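Local coordinates for putative fusidic acid resistance protein (Staphylococcus aureus, PDB 2YB5) that mediates resistance to the antibiotic fusidic acid, probably by binding elongation factor G and helping to clear it from the stalled ribosome, at residues A[189-192]-A[196-199]; A[129-134]-A[168-173]; A[158-163]-A[208-213]; A[15-20]-A[200-205]. One frame throughout, in Å; residues are numbered along the deposited sequence.

Contact 1: A[189-192]-A[196-199]. With ZN (zinc ion), chain C.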
loop_
_atom_site.group_PDB
_atom_site.type_symbol
_atom_site.label_atom_id
_atom_site.label_comp_id
_atom_site.label_asym_id
_atom_site.label_seq_id
_atom_site.Cartn_x
_atom_site.Cartn_y
_atom_site.Cartn_z
ATOM N N TYR A 189 -14.518 0.599 -9.023
ATOM C CA TYR A 189 -13.446 1.386 -9.612
ATOM C C TYR A 189 -12.198 1.365 -8.724
ATOM O O TYR A 189 -12.268 1.656 -7.537
ATOM C CB TYR A 189 -13.913 2.827 -9.885
ATOM C CG TYR A 189 -14.839 2.909 -11.100
ATOM C CD1 TYR A 189 -16.208 2.668 -10.981
ATOM C CD2 TYR A 189 -14.339 3.200 -12.368
ATOM C CE1 TYR A 189 -17.053 2.726 -12.085
ATOM C CE2 TYR A 189 -15.184 3.263 -13.483
ATOM C CZ TYR A 189 -16.534 3.022 -13.331
ATOM O OH TYR A 189 -17.365 3.083 -14.426
ATOM N N ILE A 190 -11.067 1.015 -9.335
ATOM C CA ILE A 190 -9.780 0.980 -8.664
ATOM C C ILE A 190 -8.687 1.592 -9.546
ATOM O O ILE A 190 -8.884 1.796 -10.749
ATOM C CB ILE A 190 -9.363 -0.462 -8.290
ATOM C CG1 ILE A 190 -9.208 -1.332 -9.552
ATOM C CG2 ILE A 190 -10.357 -1.073 -7.304
ATOM C CD1 ILE A 190 -8.743 -2.775 -9.274
ATOM N N CYS A 191 -7.531 1.849 -8.938
ATOM C CA CYS A 191 -6.382 2.395 -9.647
ATOM C C CYS A 191 -6.046 1.474 -10.816
ATOM O O CYS A 191 -5.890 0.272 -10.640
ATOM C CB CYS A 191 -5.176 2.512 -8.716
ATOM S SG CYS A 191 -5.307 3.685 -7.274
ATOM N N TYR A 192 -5.963 2.033 -12.019
ATOM C CA TYR A 192 -5.527 1.263 -13.166
ATOM C C TYR A 192 -4.121 0.697 -12.931
ATOM O O TYR A 192 -3.837 -0.459 -13.250
ATOM C CB TYR A 192 -5.503 2.126 -14.421
ATOM C CG TYR A 192 -5.299 1.293 -15.657
ATOM C CD1 TYR A 192 -6.330 0.503 -16.145
ATOM C CD2 TYR A 192 -4.068 1.256 -16.312
ATOM C CE1 TYR A 192 -6.157 -0.292 -17.266
ATOM C CE2 TYR A 192 -3.887 0.471 -17.438
ATOM C CZ TYR A 192 -4.939 -0.307 -17.904
ATOM O OH TYR A 192 -4.807 -1.090 -19.023
ATOM N N LYS A 196 1.015 2.523 -8.394
ATOM C CA LYS A 196 0.612 3.812 -7.830
ATOM C C LYS A 196 -0.318 3.618 -6.629
ATOM O O LYS A 196 -0.134 4.258 -5.589
ATOM C CB LYS A 196 -0.075 4.668 -8.884
ATOM C CG LYS A 196 -0.409 6.088 -8.418
ATOM C CD LYS A 196 -1.512 6.721 -9.260
ATOM C CE LYS A 196 -1.808 8.146 -8.773
ATOM N NZ LYS A 196 -3.001 8.751 -9.432
ATOM N N CYS A 197 -1.316 2.750 -6.785
ATOM C CA CYS A 197 -2.202 2.327 -5.679
ATOM C C CYS A 197 -1.430 1.927 -4.411
ATOM O O CYS A 197 -1.758 2.366 -3.306
ATOM C CB CYS A 197 -3.053 1.121 -6.112
ATOM S SG CYS A 197 -4.411 0.716 -4.996
ATOM N N ASN A 198 -0.416 1.089 -4.594
ATOM C CA ASN A 198 0.392 0.593 -3.476
ATOM C C ASN A 198 1.214 1.669 -2.763
ATOM O O ASN A 198 1.558 1.500 -1.598
ATOM C CB ASN A 198 1.291 -0.551 -3.929
ATOM C CG ASN A 198 0.580 -1.884 -3.895
ATOM O OD1 ASN A 198 0.491 -2.511 -2.841
ATOM N ND2 ASN A 198 0.061 -2.326 -5.053
ATOM N N GLN A 199 1.503 2.770 -3.465
ATOM C CA GLN A 199 2.106 3.963 -2.845
ATOM C C GLN A 199 1.107 4.699 -1.953
ATOM O O GLN A 199 1.507 5.381 -1.014
ATOM C CB GLN A 199 2.646 4.939 -3.909
ATOM C CG GLN A 199 3.796 4.399 -4.764
ATOM C CD GLN A 199 5.063 4.175 -3.970
ATOM O OE1 GLN A 199 5.091 3.370 -3.039
ATOM N NE2 GLN A 199 6.132 4.889 -4.331
HETATM ZN ZN ZN C . -5.766 2.676 -5.460
#
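Cys191 SG and Cys197 SG grip the same zinc ion, one from the end of a strand and the other from a helix. The bond from Cys191 SG to zinc is 2.1 Å and that from Cys197 SG is 2.4 Å. The two bonds make an angle of about 115° at the metal, close to tetrahedral. Cys158 and Cys161 supply the other two sulfurs, so four cysteines surround the ion. Cysteine suits both positions because its soft thiolate binds zinc strongly and its single methylene keeps the metal close to the backbone.

The two side chains reach the metal by different torsions. Cys191 holds SG anti to its own carbonyl carbon (chi1 -64°), whereas Cys197 swings SG anti to its backbone N (chi1 -168°). Both put the sulfur on the zinc side although one backbone is extended and the other helical. The cysteines also touch each other, with Cys191 SG lying 3.6 Å from Cys197 CB, and their CA atoms are 5.8 Å apart. Contact between the two segments is confined to this pair; the metal does the joining.

Just beyond Cys191, Tyr192 O accepts a hydrogen bond from Asn124 ND2, which helps anchor the turn leading into the helix. On the helix, Asn198 OD1 accepts from Ser119 N and Tyr120 N and ties the residue after Cys197 to the loop at Ser119 and Tyr120. A strand that delivers one ligand, followed closely by a helix that delivers the next, is the second half of a treble-clef zinc finger.

Contact 2: A[129-134]-A[168-173]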
loop_
_atom_site.group_PDB
_atom_site.type_symbol
_atom_site.label_atom_id
_atom_site.label_comp_id
_atom_site.label_asym_id
_atom_site.label_seq_id
_atom_site.Cartn_x
_atom_site.Cartn_y
_atom_site.Cartn_z
ATOM N N ASN A 129 -7.571 -7.724 -21.496
ATOM C CA ASN A 129 -8.117 -6.652 -20.681
ATOM C C ASN A 129 -8.371 -7.094 -19.238
ATOM O O ASN A 129 -9.442 -6.909 -18.680
ATOM C CB ASN A 129 -9.357 -6.085 -21.357
ATOM C CG ASN A 129 -9.007 -5.293 -22.602
ATOM O OD1 ASN A 129 -8.447 -4.197 -22.507
ATOM N ND2 ASN A 129 -9.296 -5.852 -23.775
ATOM N N ARG A 130 -7.343 -7.669 -18.644
ATOM C CA ARG A 130 -7.448 -8.294 -17.340
ATOM C C ARG A 130 -6.471 -7.638 -16.366
ATOM O O ARG A 130 -5.434 -7.121 -16.780
ATOM C CB ARG A 130 -7.133 -9.781 -17.499
ATOM C CG ARG A 130 -7.403 -10.640 -16.276
ATOM C CD ARG A 130 -7.230 -12.120 -16.621
ATOM N NE ARG A 130 -8.324 -12.628 -17.447
ATOM C CZ ARG A 130 -8.465 -13.897 -17.828
ATOM N NH1 ARG A 130 -7.586 -14.824 -17.461
ATOM N NH2 ARG A 130 -9.500 -14.243 -18.574
ATOM N N LYS A 131 -6.825 -7.636 -15.084
ATOM C CA LYS A 131 -5.866 -7.371 -14.014
ATOM C C LYS A 131 -5.877 -8.566 -13.077
ATOM O O LYS A 131 -6.940 -9.108 -12.762
ATOM C CB LYS A 131 -6.179 -6.078 -13.226
ATOM C CG LYS A 131 -5.203 -5.793 -12.065
ATOM C CD LYS A 131 -5.642 -4.665 -11.146
ATOM C CE LYS A 131 -5.585 -3.271 -11.781
ATOM N NZ LYS A 131 -4.186 -2.882 -12.127
ATOM N N TYR A 132 -4.679 -8.961 -12.659
ATOM C CA TYR A 132 -4.465 -9.990 -11.664
ATOM C C TYR A 132 -3.983 -9.316 -10.389
ATOM O O TYR A 132 -3.185 -8.375 -10.456
ATOM C CB TYR A 132 -3.368 -10.941 -12.137
ATOM C CG TYR A 132 -3.736 -11.787 -13.312
ATOM C CD1 TYR A 132 -4.369 -13.003 -13.130
ATOM C CD2 TYR A 132 -3.430 -11.392 -14.607
ATOM C CE1 TYR A 132 -4.694 -13.795 -14.186
ATOM C CE2 TYR A 132 -3.756 -12.186 -15.683
ATOM C CZ TYR A 132 -4.393 -13.387 -15.464
ATOM O OH TYR A 132 -4.730 -14.205 -16.511
ATOM N N ILE A 133 -4.451 -9.799 -9.239
ATOM C CA ILE A 133 -4.051 -9.261 -7.944
ATOM C C ILE A 133 -3.678 -10.408 -7.015
ATOM O O ILE A 133 -4.478 -11.291 -6.806
ATOM C CB ILE A 133 -5.179 -8.407 -7.314
ATOM C CG1 ILE A 133 -5.289 -7.060 -8.040
ATOM C CG2 ILE A 133 -4.942 -8.198 -5.810
ATOM C CD1 ILE A 133 -6.683 -6.383 -7.929
ATOM N N VAL A 134 -2.458 -10.393 -6.488
ATOM C CA VAL A 134 -1.977 -11.409 -5.562
ATOM C C VAL A 134 -1.554 -10.723 -4.258
ATOM O O VAL A 134 -0.986 -9.626 -4.274
ATOM C CB VAL A 134 -0.801 -12.229 -6.171
ATOM C CG1 VAL A 134 -0.149 -13.150 -5.138
ATOM C CG2 VAL A 134 -1.298 -13.048 -7.384
ATOM N N SER A 168 -10.286 2.541 -13.214
ATOM C CA SER A 168 -11.158 1.828 -14.142
ATOM C C SER A 168 -11.953 0.808 -13.367
ATOM O O SER A 168 -11.580 0.417 -12.248
ATOM C CB SER A 168 -10.363 1.102 -15.215
ATOM O OG SER A 168 -9.542 1.995 -15.933
ATOM N N LEU A 169 -13.037 0.356 -13.980
ATOM C CA LEU A 169 -13.936 -0.574 -13.334
ATOM C C LEU A 169 -13.333 -1.966 -13.405
ATOM O O LEU A 169 -13.099 -2.495 -14.494
ATOM C CB LEU A 169 -15.314 -0.552 -14.004
ATOM C CG LEU A 169 -16.376 -1.471 -13.404
ATOM C CD1 LEU A 169 -16.594 -1.171 -11.919
ATOM C CD2 LEU A 169 -17.691 -1.338 -14.198
ATOM N N PHE A 170 -13.083 -2.542 -12.233
ATOM C CA PHE A 170 -12.582 -3.906 -12.122
ATOM C C PHE A 170 -13.768 -4.822 -11.840
ATOM O O PHE A 170 -14.388 -4.721 -10.784
ATOM C CB PHE A 170 -11.558 -3.997 -10.986
ATOM C CG PHE A 170 -11.041 -5.388 -10.735
ATOM C CD1 PHE A 170 -11.743 -6.279 -9.928
ATOM C CD2 PHE A 170 -9.824 -5.804 -11.278
ATOM C CE1 PHE A 170 -11.236 -7.575 -9.677
ATOM C CE2 PHE A 170 -9.327 -7.087 -11.036
ATOM C CZ PHE A 170 -10.032 -7.970 -10.247
ATOM N N LEU A 171 -14.066 -5.717 -12.779
ATOM C CA LEU A 171 -15.170 -6.653 -12.639
ATOM C C LEU A 171 -14.667 -8.065 -12.385
ATOM O O LEU A 171 -13.929 -8.628 -13.190
ATOM C CB LEU A 171 -16.050 -6.633 -13.895
ATOM C CG LEU A 171 -16.884 -5.356 -14.069
ATOM C CD1 LEU A 171 -17.807 -5.478 -15.269
ATOM C CD2 LEU A 171 -17.666 -5.068 -12.824
ATOM N N ASN A 172 -15.067 -8.615 -11.248
ATOM C CA ASN A 172 -14.796 -9.999 -10.914
ATOM C C ASN A 172 -15.951 -10.830 -11.464
ATOM O O ASN A 172 -17.054 -10.315 -11.627
ATOM C CB ASN A 172 -14.670 -10.162 -9.393
ATOM C CG ASN A 172 -14.223 -11.551 -8.989
ATOM O OD1 ASN A 172 -13.402 -12.178 -9.659
ATOM N ND2 ASN A 172 -14.765 -12.042 -7.885
ATOM N N LYS A 173 -15.699 -12.101 -11.756
ATOM C CA LYS A 173 -16.738 -12.984 -12.302
ATOM C C LYS A 173 -17.806 -13.300 -11.250
ATOM O O LYS A 173 -18.990 -13.049 -11.479
ATOM C CB LYS A 173 -16.120 -14.283 -12.846
#
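Lys131 is the first residue of 129-134 to meet Phe170, and it comes just after the G1 beta bulge in which Asn129 and Arg130 face Asp125. Arg130 itself points away from Phe170. Its NH1 donates a 3.1 Å hydrogen bond to Tyr132 OH, two residues on along the same side of the strand, and its CG lies over one face of that tyrosine ring.

Lys131 points the other way and meets the rim of Phe170. Its carbonyl O is 3.6 Å from Phe170 CE2, near the ring plane, where the slightly positive ring hydrogens suit an oxygen. Lys131 CB lies in the plane as well, 4.0 Å from Phe170 CE2. Beyond CB the chain leaves the ring, bending at chi3 (-70°) and chi4 (-64°). A lysine can therefore give its aliphatic base to the core while NZ bonds to Tyr192 O, Asn124 OD1 and Ser194 OG.

After Tyr132, Ile133 returns to the Phe170 side. Its CD1 approaches Phe170 CE2 obliquely at 4.1 Å, a purely apolar touch made by the end of the longer isoleucine branch. Phe170 carries CG anti to its backbone N (chi1 177°), which extends the ring toward strand 130-136.

Strand 142-149 runs between the two strands, and its Gly147 pairs with Lys131. Even so, the CA atoms of Lys131 and Phe170 are only 7.8 Å apart, consistent with curvature of the sheet here. Ile190 of strand 186-191 packs on both Lys131 and Phe170, while Phe99, Trp123 and Tyr146 gather round Tyr132.

Contact 3: A[158-163]-A[208-213]. With ZN (zinc ion), chain C.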
loop_
_atom_site.group_PDB
_atom_site.type_symbol
_atom_site.label_atom_id
_atom_site.label_comp_id
_atom_site.label_asym_id
_atom_site.label_seq_id
_atom_site.Cartn_x
_atom_site.Cartn_y
_atom_site.Cartn_z
ATOM N N CYS A 158 -10.265 5.531 -5.923
ATOM C CA CYS A 158 -9.990 4.100 -5.973
ATOM C C CYS A 158 -10.610 3.446 -4.750
ATOM O O CYS A 158 -10.373 3.883 -3.637
ATOM C CB CYS A 158 -8.478 3.846 -5.980
ATOM S SG CYS A 158 -7.988 2.134 -5.604
ATOM N N LYS A 159 -11.380 2.383 -4.934
ATOM C CA LYS A 159 -11.983 1.737 -3.770
ATOM C C LYS A 159 -11.067 0.779 -2.993
ATOM O O LYS A 159 -11.525 0.129 -2.055
ATOM C CB LYS A 159 -13.302 1.074 -4.154
ATOM C CG LYS A 159 -14.336 2.086 -4.677
ATOM C CD LYS A 159 -14.756 3.127 -3.629
ATOM C CE LYS A 159 -15.712 4.159 -4.224
ATOM N NZ LYS A 159 -16.098 5.236 -3.258
ATOM N N ILE A 160 -9.782 0.709 -3.349
ATOM C CA ILE A 160 -8.808 0.012 -2.519
ATOM C C ILE A 160 -8.062 0.981 -1.593
ATOM O O ILE A 160 -8.085 0.817 -0.381
ATOM C CB ILE A 160 -7.821 -0.786 -3.364
ATOM C CG1 ILE A 160 -8.530 -1.993 -3.986
ATOM C CG2 ILE A 160 -6.629 -1.259 -2.515
ATOM C CD1 ILE A 160 -7.786 -2.612 -5.105
ATOM N N CYS A 161 -7.402 1.982 -2.165
ATOM C CA CYS A 161 -6.588 2.900 -1.394
ATOM C C CYS A 161 -7.374 4.134 -0.957
ATOM O O CYS A 161 -6.868 4.928 -0.178
ATOM C CB CYS A 161 -5.358 3.332 -2.202
ATOM S SG CYS A 161 -5.726 4.277 -3.706
ATOM N N ASN A 162 -8.593 4.284 -1.485
ATOM C CA ASN A 162 -9.499 5.393 -1.180
ATOM C C ASN A 162 -9.044 6.776 -1.640
ATOM O O ASN A 162 -9.686 7.756 -1.304
ATOM C CB ASN A 162 -9.845 5.434 0.318
ATOM C CG ASN A 162 -10.664 4.239 0.763
ATOM O OD1 ASN A 162 -10.458 3.701 1.852
ATOM N ND2 ASN A 162 -11.612 3.834 -0.065
ATOM N N GLN A 163 -7.972 6.872 -2.422
ATOM C CA GLN A 163 -7.535 8.175 -2.931
ATOM C C GLN A 163 -8.017 8.413 -4.365
ATOM O O GLN A 163 -8.521 7.498 -5.026
ATOM C CB GLN A 163 -6.015 8.302 -2.828
ATOM C CG GLN A 163 -5.520 8.140 -1.378
ATOM C CD GLN A 163 -4.140 8.713 -1.132
ATOM O OE1 GLN A 163 -3.731 9.683 -1.768
ATOM N NE2 GLN A 163 -3.416 8.117 -0.186
ATOM N N TYR A 208 -8.607 -6.276 1.807
ATOM C CA TYR A 208 -9.414 -7.410 2.263
ATOM C C TYR A 208 -10.912 -7.110 2.164
ATOM O O TYR A 208 -11.688 -7.988 1.808
ATOM C CB TYR A 208 -9.085 -7.788 3.709
ATOM C CG TYR A 208 -7.696 -8.318 3.956
ATOM C CD1 TYR A 208 -6.911 -8.845 2.926
ATOM C CD2 TYR A 208 -7.169 -8.317 5.245
ATOM C CE1 TYR A 208 -5.640 -9.351 3.187
ATOM C CE2 TYR A 208 -5.907 -8.807 5.510
ATOM C CZ TYR A 208 -5.146 -9.319 4.483
ATOM O OH TYR A 208 -3.892 -9.800 4.760
ATOM N N GLU A 209 -11.302 -5.867 2.452
ATOM C CA GLU A 209 -12.716 -5.476 2.423
ATOM C C GLU A 209 -13.224 -5.332 0.991
ATOM O O GLU A 209 -14.375 -5.670 0.703
ATOM C CB GLU A 209 -12.946 -4.177 3.189
ATOM C CG GLU A 209 -12.725 -4.287 4.675
ATOM C CD GLU A 209 -12.813 -2.945 5.377
ATOM O OE1 GLU A 209 -13.698 -2.120 5.017
ATOM O OE2 GLU A 209 -12.005 -2.719 6.311
ATOM N N PHE A 210 -12.371 -4.831 0.100
ATOM C CA PHE A 210 -12.683 -4.819 -1.315
ATOM C C PHE A 210 -12.891 -6.254 -1.817
ATOM O O PHE A 210 -13.884 -6.540 -2.487
ATOM C CB PHE A 210 -11.566 -4.128 -2.093
ATOM C CG PHE A 210 -11.737 -4.183 -3.576
ATOM C CD1 PHE A 210 -12.700 -3.411 -4.203
ATOM C CD2 PHE A 210 -10.927 -4.994 -4.353
ATOM C CE1 PHE A 210 -12.861 -3.461 -5.581
ATOM C CE2 PHE A 210 -11.089 -5.047 -5.736
ATOM C CZ PHE A 210 -12.063 -4.278 -6.339
ATOM N N ILE A 211 -11.975 -7.158 -1.474
ATOM C CA ILE A 211 -12.047 -8.541 -1.966
ATOM C C ILE A 211 -13.341 -9.200 -1.499
ATOM O O ILE A 211 -14.073 -9.757 -2.312
ATOM C CB ILE A 211 -10.841 -9.389 -1.517
ATOM C CG1 ILE A 211 -9.547 -8.888 -2.156
ATOM C CG2 ILE A 211 -11.025 -10.873 -1.893
ATOM C CD1 ILE A 211 -9.455 -9.099 -3.622
ATOM N N VAL A 212 -13.621 -9.097 -0.197
ATOM C CA VAL A 212 -14.816 -9.676 0.423
ATOM C C VAL A 212 -16.114 -9.246 -0.259
ATOM O O VAL A 212 -17.025 -10.047 -0.420
ATOM C CB VAL A 212 -14.893 -9.318 1.935
ATOM C CG1 VAL A 212 -16.328 -9.491 2.494
ATOM C CG2 VAL A 212 -13.918 -10.165 2.722
ATOM N N LYS A 213 -16.187 -7.985 -0.665
ATOM C CA LYS A 213 -17.410 -7.433 -1.241
ATOM C C LYS A 213 -17.630 -7.823 -2.701
ATOM O O LYS A 213 -18.753 -7.751 -3.198
ATOM C CB LYS A 213 -17.406 -5.918 -1.092
ATOM C CG LYS A 213 -17.535 -5.484 0.363
ATOM C CD LYS A 213 -17.171 -4.018 0.558
ATOM C CE LYS A 213 -17.487 -3.561 1.981
ATOM N NZ LYS A 213 -18.959 -3.482 2.238
HETATM ZN ZN ZN C . -5.766 2.676 -5.460
#
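Ile160, at the turn of a Cys-x-x-Cys zinc knuckle belonging to the treble-clef finger, lies over one face of the Phe210 ring. Its CG1 is 4.2 Å from the ring centroid and 25° off the ring normal, which makes the contact a CH-pi interaction. The position is offset toward the rim, so the closest ring atoms belong to the CG-CD2 side: CG1 of Ile160 is 3.9 Å from Phe210 CD2. The tip follows the same side, with Ile160 CD1 4.0 Å from Phe210 CD2.

The torsions explain this meeting. Phe210, on helix 204-214, places its CG anti to the backbone N (chi1 174°), carrying the ring out toward the knuckle. Ile160 keeps CG1 anti to its carbonyl carbon, and that branch, rather than CG2, touches the face. An aromatic ring offers a broad, flat surface and isoleucine an apolar arm to lay on it. Ile190 of strand 186-191 packs against both residues, joining knuckle, helix and sheet in one small apolar core.

Behind Ile160 the knuckle is fixed by the metal and by its own sulfurs. Cys158 SG and Cys161 SG bind zinc, subtending about 103° there, and Cys191 and Cys197 complete the site. Within the knuckle, Cys158 SG also accepts the N-H groups of Ile160, 3.2 Å from N, and of Cys161, 3.5 Å from N.

Contact 4: A[15-20]-A[200-205]; sequences VKQLVY and NLDDIN
The junction between the N-terminal helical region and the zinc-finger part of the chain is bridged here by Gln17, on helix 9-27, and Asp202, in the turn between helices 194-200 and 204-214. Gln17 NE2 donates to Asp202 OD2 over 2.6 Å, a short bond with an angle of 158° at the hydrogen. The acceptor lies nearly in the plane of the amide, and the donor approaches the anti lone pair of OD2. The two side chains meet at about a right angle, with amide and carboxylate planes 64° apart.

Gln17 is extended beyond CG, long enough to span the gap between the helix and the turn. Asp202 is short, and its chi1 of 62° sets CG between its backbone N and carbonyl carbon. The next residue, Asp203, caps helix 204-214: its OD1 accepts from Asn205 N at 3.0 Å, met from above the carboxylate plane.

An amide paired with a carboxylate yields a directional bond without opposite charges, fitting for a partly exposed junction. The bond also orients the amide, since its NH2 rather than its oxygen must face an acid that is probably ionised.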
loop_
_atom_site.group_PDB
_atom_site.type_symbol
_atom_site.label_atom_id
_atom_site.label_comp_id
_atom_site.label_asym_id
_atom_site.label_seq_id
_atom_site.Cartn_x
_atom_site.Cartn_y
_atom_site.Cartn_z
ATOM N N VAL A 15 3.259 5.525 8.267
ATOM C CA VAL A 15 4.314 6.308 8.932
ATOM C C VAL A 15 4.645 7.573 8.118
ATOM O O VAL A 15 4.744 8.672 8.667
ATOM C CB VAL A 15 5.622 5.497 9.185
ATOM C CG1 VAL A 15 6.749 6.417 9.621
ATOM C CG2 VAL A 15 5.421 4.408 10.246
ATOM N N LYS A 16 4.788 7.398 6.811
ATOM C CA LYS A 16 5.105 8.484 5.889
ATOM C C LYS A 16 3.987 9.522 5.858
ATOM O O LYS A 16 4.245 10.724 5.985
ATOM C CB LYS A 16 5.352 7.878 4.505
ATOM C CG LYS A 16 5.586 8.849 3.358
ATOM C CD LYS A 16 5.689 8.092 2.032
ATOM C CE LYS A 16 4.309 7.601 1.549
ATOM N NZ LYS A 16 4.356 6.652 0.373
ATOM N N GLN A 17 2.746 9.064 5.724
ATOM C CA GLN A 17 1.583 9.952 5.806
ATOM C C GLN A 17 1.542 10.743 7.124
ATOM O O GLN A 17 1.125 11.906 7.140
ATOM C CB GLN A 17 0.273 9.178 5.607
ATOM C CG GLN A 17 0.030 8.728 4.157
ATOM C CD GLN A 17 -1.175 7.809 3.991
ATOM O OE1 GLN A 17 -1.395 7.256 2.909
ATOM N NE2 GLN A 17 -1.963 7.643 5.053
ATOM N N LEU A 18 1.965 10.120 8.223
ATOM C CA LEU A 18 1.977 10.806 9.521
ATOM C C LEU A 18 3.077 11.869 9.584
ATOM O O LEU A 18 2.863 12.956 10.125
ATOM C CB LEU A 18 2.122 9.814 10.670
ATOM C CG LEU A 18 0.944 8.853 10.876
ATOM C CD1 LEU A 18 1.397 7.631 11.661
ATOM C CD2 LEU A 18 -0.230 9.537 11.559
ATOM N N VAL A 19 4.238 11.561 9.012
ATOM C CA VAL A 19 5.344 12.510 8.971
ATOM C C VAL A 19 4.977 13.767 8.172
ATOM O O VAL A 19 5.267 14.877 8.616
ATOM C CB VAL A 19 6.633 11.860 8.422
ATOM C CG1 VAL A 19 7.685 12.908 8.122
ATOM C CG2 VAL A 19 7.174 10.843 9.430
ATOM N N TYR A 20 4.320 13.606 7.023
ATOM C CA TYR A 20 3.852 14.764 6.249
ATOM C C TYR A 20 2.784 15.546 7.003
ATOM O O TYR A 20 2.699 16.758 6.855
ATOM C CB TYR A 20 3.281 14.371 4.879
ATOM C CG TYR A 20 4.235 13.708 3.895
ATOM C CD1 TYR A 20 5.609 13.971 3.898
ATOM C CD2 TYR A 20 3.747 12.814 2.944
ATOM C CE1 TYR A 20 6.466 13.352 2.973
ATOM C CE2 TYR A 20 4.587 12.197 2.022
ATOM C CZ TYR A 20 5.940 12.464 2.040
ATOM O OH TYR A 20 6.749 11.825 1.116
ATOM N N ASN A 200 -0.183 4.563 -2.254
ATOM C CA ASN A 200 -1.243 5.207 -1.479
ATOM C C ASN A 200 -1.825 4.327 -0.370
ATOM O O ASN A 200 -2.458 4.833 0.556
ATOM C CB ASN A 200 -2.416 5.597 -2.398
ATOM C CG ASN A 200 -1.980 6.374 -3.644
ATOM O OD1 ASN A 200 -0.925 7.034 -3.654
ATOM N ND2 ASN A 200 -2.806 6.292 -4.710
ATOM N N LEU A 201 -1.668 3.014 -0.487
ATOM C CA LEU A 201 -2.410 2.095 0.375
ATOM C C LEU A 201 -1.812 2.027 1.782
ATOM O O LEU A 201 -0.722 1.485 1.975
ATOM C CB LEU A 201 -2.455 0.692 -0.249
ATOM C CG LEU A 201 -3.151 -0.405 0.559
ATOM C CD1 LEU A 201 -4.607 -0.039 0.873
ATOM C CD2 LEU A 201 -3.072 -1.756 -0.188
ATOM N N ASP A 202 -2.535 2.548 2.772
ATOM C CA ASP A 202 -1.998 2.568 4.144
ATOM C C ASP A 202 -2.602 1.523 5.087
ATOM O O ASP A 202 -2.214 1.467 6.250
ATOM C CB ASP A 202 -2.099 3.958 4.760
ATOM C CG ASP A 202 -3.524 4.448 4.884
ATOM O OD1 ASP A 202 -4.470 3.643 4.743
ATOM O OD2 ASP A 202 -3.692 5.652 5.112
ATOM N N ASP A 203 -3.508 0.679 4.585
ATOM C CA ASP A 203 -4.129 -0.367 5.406
ATOM C C ASP A 203 -4.545 -1.575 4.560
ATOM O O ASP A 203 -5.476 -1.481 3.762
ATOM C CB ASP A 203 -5.336 0.217 6.148
ATOM C CG ASP A 203 -5.860 -0.690 7.253
ATOM O OD1 ASP A 203 -5.460 -1.863 7.329
ATOM O OD2 ASP A 203 -6.692 -0.217 8.056
ATOM N N ILE A 204 -3.855 -2.705 4.739
ATOM C CA ILE A 204 -4.170 -3.948 3.983
ATOM C C ILE A 204 -5.626 -4.373 4.169
ATOM O O ILE A 204 -6.191 -5.026 3.293
ATOM C CB ILE A 204 -3.228 -5.129 4.341
ATOM C CG1 ILE A 204 -3.304 -6.244 3.287
ATOM C CG2 ILE A 204 -3.524 -5.691 5.749
ATOM C CD1 ILE A 204 -2.677 -5.873 1.956
ATOM N N ASN A 205 -6.237 -3.969 5.290
ATOM C CA ASN A 205 -7.662 -4.197 5.514
ATOM C C ASN A 205 -8.528 -3.647 4.389
ATOM O O ASN A 205 -9.547 -4.245 4.076
ATOM C CB ASN A 205 -8.139 -3.599 6.846
ATOM C CG ASN A 205 -7.842 -4.482 8.037
ATOM O OD1 ASN A 205 -7.469 -5.642 7.896
ATOM N ND2 ASN A 205 -8.028 -3.927 9.241
#

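Contacts 1, 2 and 3 are buried and lie in the zinc-finger part, whereas contact 4 is a surface contact joining that part to the N-terminal helices. Contacts 1 and 3 share the zinc ion, each giving two of its four cysteines, and Tyr189 O to Lys159 N is a probable backbone hydrogen bond between them. Contact 2 is a sheet core; it meets contact 1 through strands 167-172 and 186-191, and contact 3 where Phe170 packs on Phe210. Contacts 3 and 4 both draw on helix 204-214 or the turn that starts it. Chemistry follows place: metal and apolar groups inside, an amide-carboxylate bond at the surface.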